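Local coordinates for protein 3-Hydroxyacyl-CoA dehydrogenase (Ralstonia eutropha H16, PDB 4PZC) that catalyses the NAD-dependent oxidation of (S)-3-hydroxyacyl-CoA, including 3-hydroxybutyryl-CoA, as a two-domain enzyme with a Rossmann-type nucleotide-binding domain, at residues Met139-Pro144 with Leu174-Ile179; Val151-Gly156 with Ala165-Leu170; Lys182-Pro185 with Asn190-Leu193; Pro195-Ala200 with Ala230-Ile235; Leu237-Ala242 with Gly272-Arg277. All blocks are in the same frame, centred on the assembly; numbering follows the deposited sequence.

How the interactions relate
Interactions 1, 2 and 4 are buried and apolar, interaction 3 is partly buried, and interaction 5 lies at the surface. Interactions 1 and 2 belong to the same sheet: the first joins Phe141 of strand 136-141 to Leu174 and Lys176, just ahead of strand 177-182, across the line of strand 150-155, and the second fastens that middle strand to helix 161-173. Interaction 3 follows where the chain leaves the sheet for helix 189-205, which it shares with interaction 4. Interactions 4 and 5 adjoin in the helical region, Ala232 packing on Leu237. Chemistry follows place: methyl and ring contacts inside, a lysine-aspartate salt bridge outside, and an arginine turned toward the second subunit between them.

Interaction 1. Residues Met139-Pro144 with Leu174-Ile179; sequences MHFFNP and LGKYPI
Phe141 and Lys176 mark the closest approach of the two backbones, yet their CA atoms remain 9.0 Å apart, because strand 150-155 runs between strand 136-141 and strand 177-182 and pairs with both. No backbone bond spans such a gap, and the meeting is left to side chains. The carrier is the ring of Phe141. Its CG lies beside the backbone N (chi1 -73°), a setting that brings the ring closer to 174-179 than its first bond would suggest. Two aliphatic groups meet the CD1-CE1 side of the ring. The CE methylene of Lys176 comes to the ring edge, near the ring plane, at 4.5 Å from CD1 of Phe141. Leu174 offers its CD2 methyl obliquely, 4.5 Å from CE1 of Phe141. The lysine reaches the ring with its hydrocarbon part alone; its ammonium group passes on to hydrogen bonds from NZ to the carbonyl oxygens of Val145 and Met148. Leu174 follows helix 161-173, and Gly175, with its positive phi, closes that helix in a Schellman motif before the chain enters strand 177-182. Around this cluster, Ile18 of helix 13-23 and Val151 of the middle strand also touch Phe141, whose side chain lies about 4 Å from that of Met14, an NAD(+)-binding residue. His140, predicted to matter for catalysis, immediately precedes Phe141. The chemistry is therefore loose and nonpolar at the ring, with the lysine charge kept apart from it and satisfied by main-chain oxygens.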
# COMPACT_ATOMS: atom_id res chain seq x y z
N MET A 139 19.83 8.46 8.75
CA MET A 139 18.65 7.87 9.37
C MET A 139 17.39 8.56 8.89
O MET A 139 17.40 9.72 8.52
CB MET A 139 18.75 7.96 10.88
CG MET A 139 20.10 7.48 11.39
SD MET A 139 20.40 7.90 13.11
CE MET A 139 19.28 6.78 13.96
N HIS A 140 16.30 7.81 8.85
CA HIS A 140 15.01 8.36 8.52
C HIS A 140 14.07 7.81 9.57
O HIS A 140 13.70 6.63 9.52
CB HIS A 140 14.61 7.98 7.08
CG HIS A 140 13.26 8.50 6.66
ND1 HIS A 140 12.92 9.83 6.70
CD2 HIS A 140 12.17 7.85 6.18
CE1 HIS A 140 11.67 9.98 6.28
NE2 HIS A 140 11.20 8.80 5.95
N PHE A 141 13.75 8.65 10.55
CA PHE A 141 12.74 8.35 11.56
C PHE A 141 11.38 8.71 11.05
O PHE A 141 11.27 9.46 10.09
CB PHE A 141 12.99 9.18 12.80
CG PHE A 141 14.17 8.71 13.59
CD1 PHE A 141 14.02 7.72 14.54
CD2 PHE A 141 15.43 9.27 13.39
CE1 PHE A 141 15.10 7.29 15.28
CE2 PHE A 141 16.51 8.85 14.13
CZ PHE A 141 16.35 7.85 15.08
N PHE A 142 10.33 8.20 11.70
CA PHE A 142 8.97 8.40 11.17
C PHE A 142 7.99 9.22 12.02
O PHE A 142 7.92 9.09 13.23
CB PHE A 142 8.36 7.09 10.72
CG PHE A 142 8.88 6.63 9.40
CD1 PHE A 142 8.28 7.06 8.24
CD2 PHE A 142 9.99 5.82 9.31
CE1 PHE A 142 8.75 6.64 7.01
CE2 PHE A 142 10.48 5.42 8.08
CZ PHE A 142 9.85 5.81 6.93
N ASN A 143 7.17 9.95 11.28
CA ASN A 143 6.68 11.29 11.60
C ASN A 143 6.22 11.59 13.02
O ASN A 143 6.42 12.72 13.49
CB ASN A 143 5.59 11.69 10.59
CG ASN A 143 6.10 11.72 9.16
OD1 ASN A 143 6.57 10.70 8.62
ND2 ASN A 143 6.01 12.89 8.54
N PRO A 144 5.53 10.61 13.67
CA PRO A 144 5.37 10.56 15.14
C PRO A 144 6.47 9.69 15.80
O PRO A 144 6.29 8.50 16.02
CB PRO A 144 3.97 9.96 15.33
CG PRO A 144 3.39 9.79 13.96
CD PRO A 144 4.54 9.76 13.00
N LEU A 174 16.64 1.74 21.08
CA LEU A 174 15.48 2.64 21.11
C LEU A 174 14.11 1.94 20.90
O LEU A 174 13.07 2.59 20.98
CB LEU A 174 15.64 3.76 20.07
CG LEU A 174 16.46 5.01 20.45
CD1 LEU A 174 17.96 4.77 20.47
CD2 LEU A 174 16.14 6.16 19.51
N GLY A 175 14.11 0.63 20.62
CA GLY A 175 12.88 -0.11 20.34
C GLY A 175 12.30 0.11 18.95
O GLY A 175 11.17 -0.27 18.70
N LYS A 176 13.06 0.75 18.06
CA LYS A 176 12.68 0.87 16.65
C LYS A 176 13.25 -0.32 15.88
O LYS A 176 14.31 -0.84 16.22
CB LYS A 176 13.26 2.14 15.99
CG LYS A 176 13.17 3.45 16.76
CD LYS A 176 11.73 3.77 17.08
CE LYS A 176 11.51 5.25 17.32
NZ LYS A 176 10.28 5.46 18.14
N TYR A 177 12.58 -0.70 14.79
CA TYR A 177 13.19 -1.63 13.85
C TYR A 177 14.08 -0.91 12.82
O TYR A 177 13.61 -0.05 12.08
CB TYR A 177 12.15 -2.51 13.14
CG TYR A 177 12.56 -3.95 13.31
CD1 TYR A 177 13.74 -4.42 12.74
CD2 TYR A 177 11.82 -4.82 14.10
CE1 TYR A 177 14.16 -5.72 12.92
CE2 TYR A 177 12.22 -6.14 14.29
CZ TYR A 177 13.39 -6.58 13.70
OH TYR A 177 13.81 -7.88 13.87
N PRO A 178 15.37 -1.25 12.80
CA PRO A 178 16.26 -0.73 11.78
C PRO A 178 15.95 -1.30 10.43
O PRO A 178 15.54 -2.44 10.33
CB PRO A 178 17.62 -1.29 12.20
CG PRO A 178 17.27 -2.58 12.86
CD PRO A 178 16.07 -2.20 13.67
N ILE A 179 16.18 -0.50 9.40
CA ILE A 179 16.05 -0.96 8.03
C ILE A 179 17.26 -0.46 7.27
O ILE A 179 17.38 0.74 7.02
CB ILE A 179 14.78 -0.38 7.39
CG1 ILE A 179 13.53 -0.92 8.09
CG2 ILE A 179 14.73 -0.69 5.90
CD1 ILE A 179 13.37 -2.41 7.99

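Interaction 2. Residues Val151-Gly156 with Ala165-Leu170; sequences VELIRG and AAVEAL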
# COMPACT_ATOMS: atom_id res chain seq x y z
N VAL A 151 13.15 2.84 11.69
CA VAL A 151 14.05 3.80 11.09
C VAL A 151 14.70 3.18 9.87
O VAL A 151 15.04 1.97 9.87
CB VAL A 151 15.18 4.17 12.04
CG1 VAL A 151 15.86 5.45 11.59
CG2 VAL A 151 14.65 4.31 13.45
N GLU A 152 14.90 4.01 8.85
CA GLU A 152 15.68 3.58 7.74
C GLU A 152 17.09 3.98 8.08
O GLU A 152 17.34 5.12 8.45
CB GLU A 152 15.21 4.21 6.43
CG GLU A 152 13.74 3.95 6.13
CD GLU A 152 13.31 4.42 4.74
OE1 GLU A 152 13.27 5.64 4.46
OE2 GLU A 152 12.98 3.54 3.93
N LEU A 153 18.01 3.02 7.98
CA LEU A 153 19.42 3.25 8.22
C LEU A 153 20.01 3.27 6.87
O LEU A 153 19.92 2.29 6.14
CB LEU A 153 20.03 2.11 9.02
CG LEU A 153 19.42 1.86 10.41
CD1 LEU A 153 20.11 0.66 11.07
CD2 LEU A 153 19.51 3.11 11.28
N ILE A 154 20.59 4.39 6.49
CA ILE A 154 20.97 4.57 5.12
C ILE A 154 22.47 4.78 5.01
O ILE A 154 23.04 5.75 5.53
CB ILE A 154 20.25 5.73 4.47
CG1 ILE A 154 18.75 5.64 4.75
CG2 ILE A 154 20.55 5.71 2.98
CD1 ILE A 154 18.18 6.73 5.65
N ARG A 155 23.11 3.83 4.35
CA ARG A 155 24.53 3.85 4.27
C ARG A 155 24.86 4.69 3.09
O ARG A 155 24.39 4.44 1.99
CB ARG A 155 25.08 2.45 4.10
CG ARG A 155 24.99 1.69 5.40
CD ARG A 155 25.57 0.29 5.33
NE ARG A 155 27.03 0.26 5.15
CZ ARG A 155 27.81 -0.71 5.61
NH1 ARG A 155 27.30 -1.73 6.32
NH2 ARG A 155 29.12 -0.67 5.39
N GLY A 156 25.66 5.71 3.34
CA GLY A 156 26.41 6.30 2.27
C GLY A 156 27.32 5.22 1.71
O GLY A 156 27.60 4.20 2.35
N ALA A 165 26.94 -0.89 12.40
CA ALA A 165 26.47 -1.77 13.49
C ALA A 165 26.17 -1.00 14.78
O ALA A 165 25.19 -1.26 15.49
CB ALA A 165 27.46 -2.89 13.76
N ALA A 166 27.03 -0.02 15.06
CA ALA A 166 26.85 0.91 16.17
C ALA A 166 25.48 1.50 16.10
O ALA A 166 24.66 1.36 17.02
CB ALA A 166 27.88 2.03 16.09
N VAL A 167 25.21 2.13 14.96
CA VAL A 167 23.97 2.84 14.75
C VAL A 167 22.80 1.86 14.63
O VAL A 167 21.69 2.16 15.06
CB VAL A 167 24.06 3.76 13.52
CG1 VAL A 167 22.75 4.52 13.32
CG2 VAL A 167 25.22 4.73 13.71
N GLU A 168 23.06 0.69 14.07
CA GLU A 168 22.07 -0.38 14.00
C GLU A 168 21.59 -0.78 15.40
O GLU A 168 20.37 -0.83 15.68
CB GLU A 168 22.63 -1.59 13.27
CG GLU A 168 21.71 -2.80 13.30
CD GLU A 168 21.96 -3.81 12.18
OE1 GLU A 168 23.14 -4.10 11.85
OE2 GLU A 168 20.96 -4.33 11.64
N ALA A 169 22.55 -1.06 16.29
CA ALA A 169 22.22 -1.48 17.65
C ALA A 169 21.63 -0.32 18.48
O ALA A 169 20.74 -0.51 19.33
CB ALA A 169 23.44 -2.07 18.32
N LEU A 170 22.13 0.89 18.22
CA LEU A 170 21.61 2.08 18.86
C LEU A 170 20.10 2.14 18.67
O LEU A 170 19.36 2.52 19.58
CB LEU A 170 22.26 3.34 18.28
CG LEU A 170 21.47 4.64 18.47
CD1 LEU A 170 21.43 5.05 19.93
CD2 LEU A 170 22.03 5.77 17.62
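Leu153 meets Val167 and Glu168 where strand 150-155 is overlaid by helix 161-173, their closest CA atoms, those of Leu153 and Glu168, being 7.3 Å apart. From the strand, CB of Leu153 sets off toward the helix. CG stands anti to the carbonyl carbon (chi1 -60°), and there the chain forks, each methyl taking a different helical neighbour. CD1 reaches the helix backbone itself, 3.7 Å from CA of Glu168, and lies 4.0 Å from CB of the same residue; the two side chains cross at about a right angle, and it is the root of the glutamate, CA and CB, that is touched. CD2 goes to Val167, 4.1 Å from its CG1 methyl, as the two branched side chains slide past each other in opposite directions. One leucine thus spans two successive residues of the helix, with no hydrogen bond across the interface. Other neighbours close round it: Pro178 and Thr180 of the adjoining strand touch Leu153, as does Ser171 one turn farther along the helix, while Val167 also packs on Ile137. The helix connects strand 150-155 to its parallel neighbour 177-182, a beta-alpha-beta crossover at one border of the Rossmann-type sheet, and Leu153 lies in the layer between helix and strands.

Interaction 3. Residues Lys182-Pro185 with Asn190-Leu193; sequences KNSP and NRIL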
# COMPACT_ATOMS: atom_id res chain seq x y z
N LYS A 182 21.05 0.82 1.08
CA LYS A 182 22.07 1.54 0.37
C LYS A 182 21.44 2.86 -0.07
O LYS A 182 20.40 2.86 -0.66
CB LYS A 182 22.56 0.79 -0.86
CG LYS A 182 23.22 -0.54 -0.57
CD LYS A 182 23.99 -0.97 -1.82
CE LYS A 182 24.70 -2.31 -1.63
NZ LYS A 182 23.84 -3.52 -1.83
N ASN A 183 22.10 3.96 0.22
CA ASN A 183 21.69 5.25 -0.29
C ASN A 183 21.22 5.21 -1.75
O ASN A 183 21.98 4.78 -2.65
CB ASN A 183 22.83 6.25 -0.16
CG ASN A 183 22.38 7.66 -0.43
OD1 ASN A 183 21.45 8.15 0.21
ND2 ASN A 183 23.02 8.31 -1.41
N SER A 184 19.99 5.70 -1.95
CA SER A 184 19.31 5.72 -3.25
C SER A 184 18.05 6.60 -3.12
O SER A 184 17.41 6.66 -2.05
CB SER A 184 18.91 4.31 -3.68
OG SER A 184 18.04 4.26 -4.82
N PRO A 185 17.66 7.26 -4.22
CA PRO A 185 16.54 8.13 -4.11
C PRO A 185 15.32 7.45 -3.43
O PRO A 185 14.98 6.31 -3.78
CB PRO A 185 16.27 8.47 -5.56
CG PRO A 185 17.63 8.46 -6.17
CD PRO A 185 18.17 7.21 -5.60
N ASN A 190 9.66 5.45 0.99
CA ASN A 190 9.05 6.41 0.05
C ASN A 190 9.20 5.93 -1.37
O ASN A 190 8.27 6.07 -2.16
CB ASN A 190 9.62 7.84 0.25
CG ASN A 190 9.14 8.49 1.55
OD1 ASN A 190 9.84 9.30 2.15
ND2 ASN A 190 7.94 8.12 2.01
N ARG A 191 10.33 5.30 -1.66
CA ARG A 191 10.60 4.78 -3.00
C ARG A 191 9.49 3.91 -3.54
O ARG A 191 9.14 4.03 -4.72
CB ARG A 191 11.88 3.98 -3.08
CG ARG A 191 12.51 3.98 -4.47
CD ARG A 191 12.01 2.82 -5.28
NE ARG A 191 12.59 2.64 -6.61
CZ ARG A 191 13.80 2.16 -6.85
NH1 ARG A 191 14.68 1.91 -5.88
NH2 ARG A 191 14.15 1.97 -8.11
N ILE A 192 8.94 3.04 -2.72
CA ILE A 192 7.82 2.30 -3.27
C ILE A 192 6.44 2.88 -2.91
O ILE A 192 5.55 2.92 -3.76
CB ILE A 192 8.00 0.79 -3.13
CG1 ILE A 192 7.96 0.31 -1.69
CG2 ILE A 192 9.35 0.44 -3.76
CD1 ILE A 192 9.11 -0.64 -1.33
N LEU A 193 6.28 3.38 -1.69
CA LEU A 193 5.02 4.02 -1.35
C LEU A 193 4.71 5.15 -2.32
O LEU A 193 3.69 5.14 -2.99
CB LEU A 193 5.07 4.53 0.08
CG LEU A 193 3.83 5.32 0.56
CD1 LEU A 193 2.58 4.45 0.58
CD2 LEU A 193 4.05 5.96 1.94
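Arg191 lays the start of its side chain against Pro185, whose carbonyl oxygen is 3.5 Å from CG of Arg191 and 3.9 Å from its CB. These are van der Waals contacts between a main-chain oxygen and methylenes. Farther out, OG of Ser184 lies 4.2 Å from NH1 of Arg191, oblique to the guanidinium plane, a proximity rather than a bond. The arginine chain bends at its second torsion (chi2 -91°), which takes it past Pro185 and on toward Ser184. The setting is the passage from the last strand of the sheet, 177-182, into helix 189-205, the link between the NAD-binding domain and the helical C-terminal domain of 3-hydroxyacyl-CoA dehydrogenases. Pro185 also packs against Leu247, Glu250 and Phe251 of helix 237-251. The guanidinium is held mainly from across the dimer: NE forms a salt bridge with Glu199 of the second subunit and NH1 another with Glu206 of that subunit, a pair of acids that would be expected to keep the buried arginine charged and to limit its rotation. NH2 makes a weak hydrogen bond with OH of Tyr256 of the same chain.

Interaction 4. Residues Pro195-Ala200 with Ala230-Ile235; sequences PMINEA and ALADMI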
# COMPACT_ATOMS: atom_id res chain seq x y z
N PRO A 195 5.45 6.40 -5.27
CA PRO A 195 4.98 6.28 -6.67
C PRO A 195 3.62 5.62 -6.78
O PRO A 195 2.88 5.85 -7.75
CB PRO A 195 6.08 5.46 -7.35
CG PRO A 195 7.30 5.74 -6.54
CD PRO A 195 6.84 5.95 -5.11
N MET A 196 3.28 4.83 -5.77
CA MET A 196 1.94 4.25 -5.68
C MET A 196 0.92 5.38 -5.54
O MET A 196 -0.07 5.38 -6.26
CB MET A 196 1.80 3.33 -4.50
CG MET A 196 0.50 2.58 -4.49
SD MET A 196 0.12 1.98 -2.84
CE MET A 196 -0.74 3.42 -2.21
N ILE A 197 1.21 6.32 -4.64
CA ILE A 197 0.35 7.47 -4.43
C ILE A 197 0.20 8.25 -5.75
O ILE A 197 -0.91 8.55 -6.19
CB ILE A 197 0.92 8.46 -3.40
CG1 ILE A 197 1.27 7.78 -2.06
CG2 ILE A 197 -0.08 9.60 -3.21
CD1 ILE A 197 0.10 7.11 -1.39
N ASN A 198 1.32 8.56 -6.37
CA ASN A 198 1.30 9.07 -7.73
C ASN A 198 0.38 8.34 -8.72
O ASN A 198 -0.38 8.98 -9.49
CB ASN A 198 2.69 9.02 -8.33
CG ASN A 198 2.89 10.12 -9.31
OD1 ASN A 198 3.40 9.91 -10.40
ND2 ASN A 198 2.50 11.33 -8.90
N GLU A 199 0.45 7.00 -8.73
CA GLU A 199 -0.40 6.26 -9.66
C GLU A 199 -1.85 6.58 -9.40
O GLU A 199 -2.61 6.70 -10.33
CB GLU A 199 -0.19 4.75 -9.60
CG GLU A 199 -0.59 4.05 -10.90
CD GLU A 199 0.30 4.43 -12.09
OE1 GLU A 199 1.41 4.95 -11.86
OE2 GLU A 199 -0.11 4.21 -13.25
N ALA A 200 -2.21 6.70 -8.13
CA ALA A 200 -3.56 7.09 -7.77
C ALA A 200 -3.92 8.40 -8.44
O ALA A 200 -4.98 8.49 -9.05
CB ALA A 200 -3.72 7.23 -6.27
N ALA A 230 -6.45 10.37 0.27
CA ALA A 230 -6.52 10.83 1.66
C ALA A 230 -5.12 10.92 2.27
O ALA A 230 -4.76 11.90 2.94
CB ALA A 230 -7.37 9.86 2.49
N LEU A 231 -4.34 9.86 2.05
CA LEU A 231 -2.99 9.80 2.57
C LEU A 231 -2.17 10.98 2.06
O LEU A 231 -1.40 11.58 2.83
CB LEU A 231 -2.30 8.51 2.15
CG LEU A 231 -0.98 8.24 2.86
CD1 LEU A 231 -1.14 8.37 4.37
CD2 LEU A 231 -0.45 6.86 2.49
N ALA A 232 -2.35 11.29 0.78
CA ALA A 232 -1.59 12.36 0.16
C ALA A 232 -1.95 13.71 0.80
O ALA A 232 -1.07 14.57 0.97
CB ALA A 232 -1.85 12.38 -1.32
N ASP A 233 -3.22 13.87 1.15
CA ASP A 233 -3.72 15.10 1.77
C ASP A 233 -3.09 15.37 3.13
O ASP A 233 -2.89 16.54 3.50
CB ASP A 233 -5.27 15.10 1.86
CG ASP A 233 -5.95 15.52 0.56
OD1 ASP A 233 -5.23 15.86 -0.40
OD2 ASP A 233 -7.20 15.53 0.51
N MET A 234 -2.75 14.28 3.85
CA MET A 234 -2.06 14.37 5.14
C MET A 234 -0.57 14.61 5.01
O MET A 234 0.02 15.33 5.77
CB MET A 234 -2.24 13.07 5.91
CG MET A 234 -3.68 12.71 6.17
SD MET A 234 -3.88 10.99 6.67
CE MET A 234 -5.57 11.10 7.30
N ILE A 235 0.06 13.95 4.06
CA ILE A 235 1.47 14.21 3.81
C ILE A 235 1.70 15.63 3.31
O ILE A 235 2.64 16.28 3.74
CB ILE A 235 2.01 13.18 2.80
CG1 ILE A 235 2.28 11.88 3.54
CG2 ILE A 235 3.26 13.68 2.06
CD1 ILE A 235 2.04 10.65 2.68
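Ile197 turns CG2 anti to its own nitrogen and CG1 beside it (chi1 -53°), splitting the side chain so that its two branches meet successive residues, Leu231 and Ala232, of the facing helix. The CG2 branch is the short one. Its methyl lies 3.8 Å from CB of Ala232, where the smallness of alanine lets the backbones approach to 7.0 Å between the CA atoms of Ile197 and Ala232. The longer branch folds once more, and its CD1 methyl comes to 3.9 Å from CD2 of Leu231. Leucine contributes to this meeting through a first torsion of -169°, which extends CG away from its backbone nitrogen; the two side chains then cross at about a right angle, each touching with a single methyl. No polar atom takes part across the interface, and within each segment helical bonds run on, for instance from N of Ile235 to O of Leu231. Other groups complete the enclosure. Met240 of helix 237-251 and Pro228 also touch Ile197, Leu237 packs on Ala232, and Ile226 lies against Leu231. Helix 189-205 also takes part in the dimer interface, where Met196 meets Met196 of the second subunit and Glu199 pairs with Lys255 of that subunit. A long helix kinked at Pro195 that packs both on helices of its own chain and on the second subunit is consistent with the all-helical C-terminal domain through which this dehydrogenase family dimerises.

Interaction 5. Residues Leu237-Ala242 with Gly272-Arg277; sequences LDTMLA and GRKTGR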
# COMPACT_ATOMS: atom_id res chain seq x y z
N LEU A 237 0.70 17.72 -0.63
CA LEU A 237 0.91 17.40 -2.05
C LEU A 237 2.18 18.03 -2.59
O LEU A 237 2.85 17.49 -3.48
CB LEU A 237 -0.25 17.91 -2.88
CG LEU A 237 -1.61 17.35 -2.49
CD1 LEU A 237 -2.68 17.85 -3.45
CD2 LEU A 237 -1.58 15.83 -2.41
N ASP A 238 2.48 19.21 -2.07
CA ASP A 238 3.76 19.84 -2.32
C ASP A 238 4.94 18.91 -1.91
O ASP A 238 5.93 18.83 -2.64
CB ASP A 238 3.82 21.20 -1.59
CG ASP A 238 3.67 21.05 -0.10
OD1 ASP A 238 2.89 20.18 0.36
OD2 ASP A 238 4.35 21.80 0.62
N THR A 239 4.79 18.21 -0.79
CA THR A 239 5.75 17.21 -0.32
C THR A 239 5.78 15.99 -1.23
O THR A 239 6.86 15.48 -1.61
CB THR A 239 5.35 16.69 1.07
OG1 THR A 239 5.03 17.79 1.92
CG2 THR A 239 6.49 15.84 1.69
N MET A 240 4.59 15.49 -1.55
CA MET A 240 4.47 14.42 -2.54
C MET A 240 5.10 14.77 -3.89
O MET A 240 5.83 13.96 -4.47
CB MET A 240 3.02 14.04 -2.75
CG MET A 240 2.48 13.09 -1.71
SD MET A 240 3.39 11.54 -1.48
CE MET A 240 3.61 11.02 -3.18
N LEU A 241 4.82 15.98 -4.36
CA LEU A 241 5.32 16.40 -5.67
C LEU A 241 6.85 16.43 -5.68
O LEU A 241 7.52 15.96 -6.60
CB LEU A 241 4.73 17.77 -6.02
CG LEU A 241 5.17 18.35 -7.36
CD1 LEU A 241 4.96 17.29 -8.44
CD2 LEU A 241 4.42 19.63 -7.71
N ALA A 242 7.42 16.96 -4.61
CA ALA A 242 8.85 17.10 -4.54
C ALA A 242 9.53 15.70 -4.48
O ALA A 242 10.55 15.47 -5.12
CB ALA A 242 9.21 17.96 -3.35
N GLY A 272 -3.67 20.02 0.54
CA GLY A 272 -4.19 19.05 1.51
C GLY A 272 -4.70 19.63 2.83
O GLY A 272 -5.14 20.79 2.91
N ARG A 273 -4.64 18.79 3.86
CA ARG A 273 -5.09 19.14 5.19
C ARG A 273 -4.51 20.47 5.59
O ARG A 273 -5.19 21.30 6.18
CB ARG A 273 -4.69 18.06 6.20
CG ARG A 273 -5.54 16.80 6.12
CD ARG A 273 -5.52 16.02 7.41
NE ARG A 273 -6.50 14.94 7.40
CZ ARG A 273 -7.77 15.04 7.78
NH1 ARG A 273 -8.26 16.19 8.24
NH2 ARG A 273 -8.58 13.98 7.70
N LYS A 274 -3.25 20.69 5.25
CA LYS A 274 -2.58 21.90 5.69
C LYS A 274 -3.03 23.20 5.05
O LYS A 274 -2.93 24.25 5.69
CB LYS A 274 -1.08 21.77 5.53
CG LYS A 274 -0.52 22.01 4.15
CD LYS A 274 0.90 21.46 4.13
CE LYS A 274 1.68 21.84 2.91
NZ LYS A 274 3.09 21.38 3.09
N THR A 275 -3.51 23.18 3.80
CA THR A 275 -4.16 24.38 3.23
C THR A 275 -5.68 24.31 3.35
O THR A 275 -6.38 25.17 2.84
CB THR A 275 -3.79 24.64 1.74
OG1 THR A 275 -4.08 23.49 0.93
CG2 THR A 275 -2.34 25.00 1.64
N GLY A 276 -6.19 23.25 4.01
CA GLY A 276 -7.63 22.99 4.07
C GLY A 276 -8.24 22.37 2.82
O GLY A 276 -9.41 21.98 2.82
N ARG A 277 -7.45 22.30 1.74
CA ARG A 277 -7.91 21.71 0.48
C ARG A 277 -6.77 21.05 -0.27
O ARG A 277 -5.72 21.65 -0.49
CB ARG A 277 -8.53 22.77 -0.43
CG ARG A 277 -9.25 22.19 -1.63
CD ARG A 277 -9.90 23.27 -2.47
NE ARG A 277 -10.39 22.75 -3.74
CZ ARG A 277 -10.90 23.50 -4.72
NH1 ARG A 277 -10.98 24.82 -4.59
NH2 ARG A 277 -11.31 22.93 -5.85
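Asp238 holds the NZ of Lys274 on the side where its two carboxylate oxygens open, the ammonium nitrogen somewhat out of the carboxylate plane and CE farther off it on the same side, beyond the oxygens. Both oxygens share the salt bridge unequally: NZ is 2.8 Å from OD2, on its syn lone pair, and forms a weak bond of 3.0 Å to OD1. Asp238 and Lys274 come from opposite directions. The lysine sets its CG between the backbone nitrogen and the carbonyl carbon (chi1 81°) and runs extended from there, so that the whole length of its chain is spent in bridging the gap. An exposed pairing of this kind would offset both charges at the surface; Lys274 is a predicted NAD(+)-binding residue, although no cofactor is bound in this chain. Asp238 lies in the first turn of helix 237-251 and Lys274 in the loop after helix 260-268. Backbone hydrogen bonds between Leu237 and Leu271 and from N of Arg273 to O of Asp233 hold that loop against the junction of helices 228-235 and 237-251, while the side chain of Leu237 touches Phe201 of helix 189-205 and Met265 and Val266 of helix 260-268.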